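Local coordinates for protein CDP-4-keto-6-deoxy-D-glucose-3-dehydrase (Yersinia pseudotuberculosis, PDB 3BB8) that probably carries out the C-3 dehydration of CDP-4-keto-6-deoxy-D-glucose in lipopolysaccharide sugar biosynthesis, using a pyridoxal-phosphate cofactor in an aspartate aminotransferase fold, at residues L132-Y144 and K391-I404. The protein carries 1 engineered substitution. Numbering follows the deposited sequence.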
ATOM      1  N   LEU A 132       3.280   1.780  20.234  1.00 35.94           N
ATOM      2  CA  LEU A 132       4.327   2.495  20.943  1.00 36.69           C
ATOM      3  C   LEU A 132       3.838   3.886  21.316  1.00 38.20           C
ATOM      4  O   LEU A 132       2.768   4.327  20.888  1.00 37.85           O
ATOM      5  CB  LEU A 132       5.608   2.592  20.120  1.00 36.87           C
ATOM      6  CG  LEU A 132       6.550   1.399  20.270  1.00 39.62           C
ATOM      7  CD1 LEU A 132       5.946   0.186  19.586  1.00 40.84           C
ATOM      8  CD2 LEU A 132       7.896   1.721  19.645  1.00 42.83           C
ATOM      9  N   ILE A 133       4.632   4.578  22.120  1.00 38.80           N
ATOM     10  CA  ILE A 133       4.268   5.902  22.587  1.00 39.80           C
ATOM     11  C   ILE A 133       5.194   6.973  22.039  1.00 37.86           C
ATOM     12  O   ILE A 133       6.407   6.934  22.256  1.00 38.82           O
ATOM     13  CB  ILE A 133       4.288   5.938  24.133  1.00 41.34           C
ATOM     14  CG1 ILE A 133       3.349   4.858  24.670  1.00 41.07           C
ATOM     15  CG2 ILE A 133       3.860   7.299  24.638  1.00 40.28           C
ATOM     16  CD1 ILE A 133       3.595   4.496  26.106  1.00 46.66           C
ATOM     17  N   PRO A 134       4.632   7.934  21.295  1.00 36.25           N
ATOM     18  CA  PRO A 134       5.420   9.024  20.717  1.00 36.86           C
ATOM     19  C   PRO A 134       5.807  10.018  21.816  1.00 35.87           C
ATOM     20  O   PRO A 134       4.999  10.330  22.693  1.00 35.40           O
ATOM     21  CB  PRO A 134       4.462   9.654  19.705  1.00 35.65           C
ATOM     22  CG  PRO A 134       3.495   8.551  19.398  1.00 37.89           C
ATOM     23  CD  PRO A 134       3.268   7.938  20.749  1.00 35.19           C
ATOM     24  N   VAL A 135       7.046  10.488  21.771  1.00 36.14           N
ATOM     25  CA  VAL A 135       7.549  11.471  22.728  1.00 38.06           C
ATOM     26  C   VAL A 135       8.056  12.660  21.909  1.00 37.39           C
ATOM     27  O   VAL A 135       9.015  12.525  21.150  1.00 39.81           O
ATOM     28  CB  VAL A 135       8.703  10.886  23.567  1.00 37.45           C
ATOM     29  CG1 VAL A 135       9.235  11.940  24.529  1.00 38.84           C
ATOM     30  CG2 VAL A 135       8.206   9.677  24.346  1.00 38.36           C
ATOM     31  N   PHE A 136       7.410  13.814  22.053  1.00 37.94           N
ATOM     32  CA  PHE A 136       7.790  15.002  21.285  1.00 39.68           C
ATOM     33  C   PHE A 136       8.670  16.047  21.980  1.00 40.81           C
ATOM     34  O   PHE A 136       8.596  16.236  23.194  1.00 41.58           O
ATOM     35  CB  PHE A 136       6.541  15.747  20.789  1.00 38.02           C
ATOM     36  CG  PHE A 136       5.521  14.875  20.108  1.00 37.76           C
ATOM     37  CD1 PHE A 136       4.527  14.240  20.848  1.00 38.60           C
ATOM     38  CD2 PHE A 136       5.527  14.726  18.719  1.00 35.54           C
ATOM     39  CE1 PHE A 136       3.545  13.470  20.220  1.00 39.45           C
ATOM     40  CE2 PHE A 136       4.557  13.962  18.078  1.00 34.96           C
ATOM     41  CZ  PHE A 136       3.560  13.332  18.830  1.00 38.75           C
ATOM     42  N   VAL A 137       9.492  16.724  21.177  1.00 42.38           N
ATOM     43  CA  VAL A 137      10.340  17.829  21.629  1.00 43.42           C
ATOM     44  C   VAL A 137      10.198  18.908  20.553  1.00 45.25           C
ATOM     45  O   VAL A 137       9.983  18.599  19.380  1.00 47.23           O
ATOM     46  CB  VAL A 137      11.830  17.448  21.780  1.00 42.02           C
ATOM     47  CG1 VAL A 137      11.993  16.459  22.909  1.00 41.16           C
ATOM     48  CG2 VAL A 137      12.375  16.898  20.473  1.00 42.10           C
ATOM     49  N   ASP A 138      10.319  20.168  20.948  1.00 46.29           N
ATOM     50  CA  ASP A 138      10.156  21.283  20.022  1.00 46.45           C
ATOM     51  C   ASP A 138      11.167  21.355  18.880  1.00 45.41           C
ATOM     52  O   ASP A 138      12.238  20.754  18.933  1.00 45.57           O
ATOM     53  CB  ASP A 138      10.162  22.597  20.813  1.00 48.21           C
ATOM     54  CG  ASP A 138       9.491  23.735  20.065  1.00 48.96           C
ATOM     55  OD1 ASP A 138       8.432  23.507  19.442  1.00 46.86           O
ATOM     56  OD2 ASP A 138      10.016  24.864  20.117  1.00 52.63           O
ATOM     57  N   VAL A 139      10.800  22.088  17.835  1.00 45.12           N
ATOM     58  CA  VAL A 139      11.670  22.273  16.679  1.00 45.79           C
ATOM     59  C   VAL A 139      12.268  23.680  16.719  1.00 46.96           C
ATOM     60  O   VAL A 139      12.011  24.456  17.646  1.00 47.75           O
ATOM     61  CB  VAL A 139      10.895  22.121  15.356  1.00 44.84           C
ATOM     62  CG1 VAL A 139      10.339  20.710  15.232  1.00 43.78           C
ATOM     63  CG2 VAL A 139       9.777  23.146  15.297  1.00 44.51           C
ATOM     64  N   ASP A 140      13.067  24.004  15.708  1.00 47.02           N
ATOM     65  CA  ASP A 140      13.701  25.315  15.621  1.00 46.75           C
ATOM     66  C   ASP A 140      13.307  26.035  14.336  1.00 45.71           C
ATOM     67  O   ASP A 140      13.176  25.415  13.280  1.00 45.74           O
ATOM     68  CB  ASP A 140      15.222  25.179  15.703  1.00 49.83           C
ATOM     69  CG  ASP A 140      15.943  26.442  15.275  1.00 54.72           C
ATOM     70  OD1 ASP A 140      16.177  26.613  14.061  1.00 55.80           O
ATOM     71  OD2 ASP A 140      16.276  27.266  16.155  1.00 59.28           O
ATOM     72  N   ILE A 141      13.119  27.347  14.432  1.00 44.28           N
ATOM     73  CA  ILE A 141      13.087  28.205  13.254  1.00 42.80           C
ATOM     74  C   ILE A 141      14.403  28.955  13.082  1.00 41.33           C
ATOM     75  O   ILE A 141      15.040  29.344  14.062  1.00 39.25           O
ATOM     76  CB  ILE A 141      11.934  29.222  13.328  1.00 42.70           C
ATOM     77  CG1 ILE A 141      10.611  28.509  13.615  1.00 43.09           C
ATOM     78  CG2 ILE A 141      11.843  30.021  12.037  1.00 40.47           C
ATOM     79  CD1 ILE A 141       9.536  29.416  14.173  1.00 44.03           C
ATOM     80  N   PRO A 142      14.806  29.156  11.831  1.00 40.78           N
ATOM     81  CA  PRO A 142      13.931  28.878  10.687  1.00 40.52           C
ATOM     82  C   PRO A 142      14.442  27.706   9.855  1.00 39.92           C
ATOM     83  O   PRO A 142      14.226  27.670   8.644  1.00 40.45           O
ATOM     84  CB  PRO A 142      14.005  30.171   9.875  1.00 39.32           C
ATOM     85  CG  PRO A 142      15.340  30.740  10.204  1.00 39.51           C
ATOM     86  CD  PRO A 142      15.594  30.385  11.641  1.00 40.75           C
ATOM     87  N   THR A 143      15.114  26.761  10.505  1.00 39.28           N
ATOM     88  CA  THR A 143      15.441  25.486   9.878  1.00 38.78           C
ATOM     89  C   THR A 143      14.233  24.554   9.860  1.00 38.40           C
ATOM     90  O   THR A 143      14.110  23.698   8.984  1.00 39.37           O
ATOM     91  CB  THR A 143      16.607  24.785  10.600  1.00 39.19           C
ATOM     92  OG1 THR A 143      16.149  24.254  11.850  1.00 39.83           O
ATOM     93  CG2 THR A 143      17.742  25.765  10.855  1.00 40.25           C
ATOM     94  N   TYR A 144      13.344  24.727  10.833  1.00 36.59           N
ATOM     95  CA  TYR A 144      12.131  23.923  10.915  1.00 35.90           C
ATOM     96  C   TYR A 144      12.371  22.440  11.196  1.00 36.12           C
ATOM     97  O   TYR A 144      11.565  21.590  10.835  1.00 34.39           O
ATOM     98  CB  TYR A 144      11.288  24.114   9.652  1.00 35.22           C
ATOM     99  CG  TYR A 144      10.980  25.568   9.385  1.00 37.25           C
ATOM    100  CD1 TYR A 144      11.742  26.308   8.480  1.00 36.70           C
ATOM    101  CD2 TYR A 144       9.973  26.228  10.091  1.00 35.30           C
ATOM    102  CE1 TYR A 144      11.516  27.663   8.283  1.00 34.54           C
ATOM    103  CE2 TYR A 144       9.743  27.585   9.906  1.00 36.51           C
ATOM    104  CZ  TYR A 144      10.522  28.299   8.998  1.00 35.84           C
ATOM    105  OH  TYR A 144      10.312  29.652   8.818  1.00 35.85           O
ATOM    106  N   LYS A 391      -2.099   8.287  23.119  1.00 44.55           N
ATOM    107  CA  LYS A 391      -1.224   8.354  24.273  1.00 46.57           C
ATOM    108  C   LYS A 391       0.148   8.832  23.828  1.00 45.89           C
ATOM    109  O   LYS A 391       0.798   8.193  22.999  1.00 45.05           O
ATOM    110  CB  LYS A 391      -1.091   6.988  24.958  1.00 48.63           C
ATOM    111  CG  LYS A 391      -0.038   6.996  26.064  1.00 52.64           C
ATOM    112  CD  LYS A 391      -0.121   5.799  27.014  1.00 57.05           C
ATOM    113  CE  LYS A 391       0.880   5.968  28.168  1.00 57.80           C
ATOM    114  NZ  LYS A 391       0.806   4.890  29.198  1.00 58.90           N
ATOM    115  N   TYR A 392       0.587   9.957  24.380  1.00 45.09           N
ATOM    116  CA  TYR A 392       1.890  10.508  24.034  1.00 44.76           C
ATOM    117  C   TYR A 392       2.484  11.324  25.170  1.00 44.26           C
ATOM    118  O   TYR A 392       1.822  11.600  26.165  1.00 44.86           O
ATOM    119  CB  TYR A 392       1.779  11.402  22.799  1.00 41.93           C
ATOM    120  CG  TYR A 392       0.912  12.623  22.998  1.00 41.12           C
ATOM    121  CD1 TYR A 392      -0.451  12.591  22.703  1.00 41.12           C
ATOM    122  CD2 TYR A 392       1.458  13.820  23.458  1.00 41.43           C
ATOM    123  CE1 TYR A 392      -1.248  13.727  22.855  1.00 39.90           C
ATOM    124  CE2 TYR A 392       0.671  14.959  23.615  1.00 39.30           C
ATOM    125  CZ  TYR A 392      -0.676  14.906  23.311  1.00 41.26           C
ATOM    126  OH  TYR A 392      -1.451  16.034  23.459  1.00 44.21           O
ATOM    127  N   ARG A 393       3.744  11.705  25.012  1.00 44.88           N
ATOM    128  CA  ARG A 393       4.420  12.527  26.000  1.00 47.77           C
ATOM    129  C   ARG A 393       5.135  13.653  25.281  1.00 47.94           C
ATOM    130  O   ARG A 393       5.585  13.491  24.145  1.00 46.65           O
ATOM    131  CB  ARG A 393       5.455  11.729  26.799  1.00 47.49           C
ATOM    132  CG  ARG A 393       4.885  10.672  27.714  1.00 50.30           C
ATOM    133  CD  ARG A 393       5.875  10.319  28.834  1.00 50.95           C
ATOM    134  NE  ARG A 393       7.200   9.928  28.348  1.00 49.86           N
ATOM    135  CZ  ARG A 393       8.275  10.713  28.364  1.00 49.44           C
ATOM    136  NH1 ARG A 393       8.196  11.952  28.842  1.00 49.85           N
ATOM    137  NH2 ARG A 393       9.437  10.251  27.920  1.00 48.36           N
ATOM    138  N   VAL A 394       5.227  14.798  25.948  1.00 48.71           N
ATOM    139  CA  VAL A 394       5.919  15.950  25.396  1.00 48.87           C
ATOM    140  C   VAL A 394       6.846  16.522  26.469  1.00 50.13           C
ATOM    141  O   VAL A 394       6.407  16.909  27.552  1.00 48.59           O
ATOM    142  CB  VAL A 394       4.923  17.025  24.908  1.00 47.81           C
ATOM    143  CG1 VAL A 394       3.865  17.260  25.947  1.00 50.42           C
ATOM    144  CG2 VAL A 394       5.660  18.319  24.602  1.00 47.99           C
ATOM    145  N   VAL A 395       8.139  16.533  26.165  1.00 51.43           N
ATOM    146  CA  VAL A 395       9.143  17.046  27.083  1.00 53.46           C
ATOM    147  C   VAL A 395       9.449  18.499  26.752  1.00 54.03           C
ATOM    148  O   VAL A 395       9.916  18.808  25.661  1.00 54.81           O
ATOM    149  CB  VAL A 395      10.440  16.233  26.988  1.00 54.06           C
ATOM    150  CG1 VAL A 395      11.494  16.828  27.903  1.00 55.02           C
ATOM    151  CG2 VAL A 395      10.167  14.777  27.360  1.00 55.09           C
ATOM    152  N   GLY A 396       9.191  19.386  27.707  1.00 54.93           N
ATOM    153  CA  GLY A 396       9.431  20.800  27.483  1.00 54.28           C
ATOM    154  C   GLY A 396       8.206  21.410  26.836  1.00 53.09           C
ATOM    155  O   GLY A 396       7.107  20.879  26.981  1.00 53.72           O
ATOM    156  N   GLU A 397       8.378  22.518  26.125  1.00 51.90           N
ATOM    157  CA  GLU A 397       7.249  23.155  25.459  1.00 52.58           C
ATOM    158  C   GLU A 397       7.347  23.031  23.943  1.00 50.51           C
ATOM    159  O   GLU A 397       8.414  22.736  23.402  1.00 50.88           O
ATOM    160  CB  GLU A 397       7.154  24.638  25.847  1.00 55.20           C
ATOM    161  CG  GLU A 397       8.448  25.259  26.343  1.00 58.51           C
ATOM    162  CD  GLU A 397       8.798  24.808  27.754  1.00 62.32           C
ATOM    163  OE1 GLU A 397       7.936  24.944  28.653  1.00 62.64           O
ATOM    164  OE2 GLU A 397       9.933  24.321  27.967  1.00 62.38           O
ATOM    165  N   LEU A 398       6.225  23.246  23.266  1.00 47.52           N
ATOM    166  CA  LEU A 398       6.184  23.177  21.810  1.00 47.18           C
ATOM    167  C   LEU A 398       5.933  24.581  21.244  1.00 46.64           C
ATOM    168  O   LEU A 398       5.161  24.757  20.296  1.00 47.75           O
ATOM    169  CB  LEU A 398       5.083  22.205  21.355  1.00 44.25           C
ATOM    170  CG  LEU A 398       5.229  20.744  21.814  1.00 43.14           C
ATOM    171  CD1 LEU A 398       4.040  19.935  21.337  1.00 39.91           C
ATOM    172  CD2 LEU A 398       6.523  20.153  21.274  1.00 39.63           C
ATOM    173  N   THR A 399       6.601  25.570  21.838  1.00 46.03           N
ATOM    174  CA  THR A 399       6.477  26.975  21.439  1.00 45.06           C
ATOM    175  C   THR A 399       6.700  27.218  19.946  1.00 43.03           C
ATOM    176  O   THR A 399       5.849  27.798  19.273  1.00 43.13           O
ATOM    177  CB  THR A 399       7.466  27.856  22.243  1.00 46.64           C
ATOM    178  OG1 THR A 399       7.137  27.781  23.638  1.00 48.60           O
ATOM    179  CG2 THR A 399       7.403  29.313  21.784  1.00 45.93           C
ATOM    180  N   ASN A 400       7.840  26.774  19.427  1.00 41.64           N
ATOM    181  CA  ASN A 400       8.135  26.964  18.011  1.00 40.43           C
ATOM    182  C   ASN A 400       7.180  26.193  17.115  1.00 39.25           C
ATOM    183  O   ASN A 400       6.827  26.665  16.028  1.00 39.15           O
ATOM    184  CB  ASN A 400       9.582  26.569  17.719  1.00 42.19           C
ATOM    185  CG  ASN A 400      10.573  27.604  18.227  1.00 43.64           C
ATOM    186  OD1 ASN A 400      11.788  27.404  18.185  1.00 44.80           O
ATOM    187  ND2 ASN A 400      10.051  28.724  18.704  1.00 42.60           N
ATOM    188  N   THR A 401       6.753  25.019  17.581  1.00 36.10           N
ATOM    189  CA  THR A 401       5.825  24.181  16.829  1.00 34.70           C
ATOM    190  C   THR A 401       4.511  24.923  16.676  1.00 35.18           C
ATOM    191  O   THR A 401       3.940  24.968  15.591  1.00 34.51           O
ATOM    192  CB  THR A 401       5.538  22.845  17.559  1.00 33.58           C
ATOM    193  OG1 THR A 401       6.764  22.130  17.747  1.00 33.11           O
ATOM    194  CG2 THR A 401       4.577  21.993  16.753  1.00 31.19           C
ATOM    195  N   ASP A 402       4.029  25.493  17.777  1.00 37.52           N
ATOM    196  CA  ASP A 402       2.782  26.252  17.746  1.00 39.64           C
ATOM    197  C   ASP A 402       2.940  27.454  16.827  1.00 39.56           C
ATOM    198  O   ASP A 402       2.023  27.814  16.082  1.00 40.39           O
ATOM    199  CB  ASP A 402       2.406  26.736  19.152  1.00 41.68           C
ATOM    200  CG  ASP A 402       1.681  25.680  19.954  1.00 43.85           C
ATOM    201  OD1 ASP A 402       0.777  25.033  19.387  1.00 44.94           O
ATOM    202  OD2 ASP A 402       2.004  25.506  21.147  1.00 45.15           O
ATOM    203  N   ARG A 403       4.111  28.077  16.876  1.00 39.11           N
ATOM    204  CA  ARG A 403       4.348  29.239  16.035  1.00 41.81           C
ATOM    205  C   ARG A 403       4.264  28.813  14.571  1.00 41.10           C
ATOM    206  O   ARG A 403       3.740  29.546  13.728  1.00 41.30           O
ATOM    207  CB  ARG A 403       5.724  29.845  16.328  1.00 42.63           C
ATOM    208  CG  ARG A 403       5.832  31.294  15.895  1.00 45.15           C
ATOM    209  CD  ARG A 403       7.251  31.804  15.957  1.00 46.49           C
ATOM    210  NE  ARG A 403       7.351  33.142  15.383  1.00 46.50           N
ATOM    211  CZ  ARG A 403       8.457  33.639  14.840  1.00 47.12           C
ATOM    212  NH1 ARG A 403       9.567  32.908  14.794  1.00 43.18           N
ATOM    213  NH2 ARG A 403       8.451  34.869  14.342  1.00 45.86           N
ATOM    214  N   ILE A 404       4.766  27.616  14.276  1.00 38.71           N
ATOM    215  CA  ILE A 404       4.744  27.117  12.908  1.00 36.84           C
ATOM    216  C   ILE A 404       3.316  26.842  12.491  1.00 36.36           C
ATOM    217  O   ILE A 404       2.908  27.158  11.376  1.00 33.57           O
ATOM    218  CB  ILE A 404       5.585  25.819  12.765  1.00 37.42           C
ATOM    219  CG1 ILE A 404       7.070  26.142  12.980  1.00 36.80           C
ATOM    220  CG2 ILE A 404       5.371  25.204  11.392  1.00 34.44           C
ATOM    221  CD1 ILE A 404       7.985  24.943  12.880  1.00 38.00           C
TER
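V135 and F136 pair in parallel with R393 and V394, adding the short strand 393-394 beside strand 133-140 in the large mixed sheet of the aspartate aminotransferase fold; strand 112-115 lies along the other edge of 133-140. Three backbone bonds make the ladder: R393 N to P134 O (3.0 Å), F136 N to R393 O (2.8 Å) and V395 N to F136 O.

On one face of this ladder the guanidinium of R393 lays a flat side over V135 CG1, its chain bent at chi3 (-54°), while its NE forms a salt bridge with E112. V395 CG2 rests against the same methyl. On the opposite face F136 turns its ring edge toward the face of Y392 in an offset edge-to-face pair, planes at 79°, with F136 CE1 3.7 Å from Y392 CB.

Further along, apolar contacts tie V139 and the residues that follow it to helix 399-407: I404 CD1 touches V139 CG2 and, at the ring edge, Y144 CD2. The R403 side chain, salt-bridged to E332 and E353, crosses that of I141 at about a right angle, NH1 meeting I141 CD1.

Between the ladder and these contacts, D138 accepts hydrogen bonds from the first turn of the helix, which follows the N-cap residue L398. With CG anti to the backbone N (chi1 -158°), its carboxylate reaches that turn, and D138 OD2 accepts N400 N (3.0 Å). D138 OD1 takes T401 N through its syn lone pair at 2.9 Å. The T401 OG1 hydroxyl also donates to D138 OD1, at 2.7 Å and nearly in line with the C-O bond.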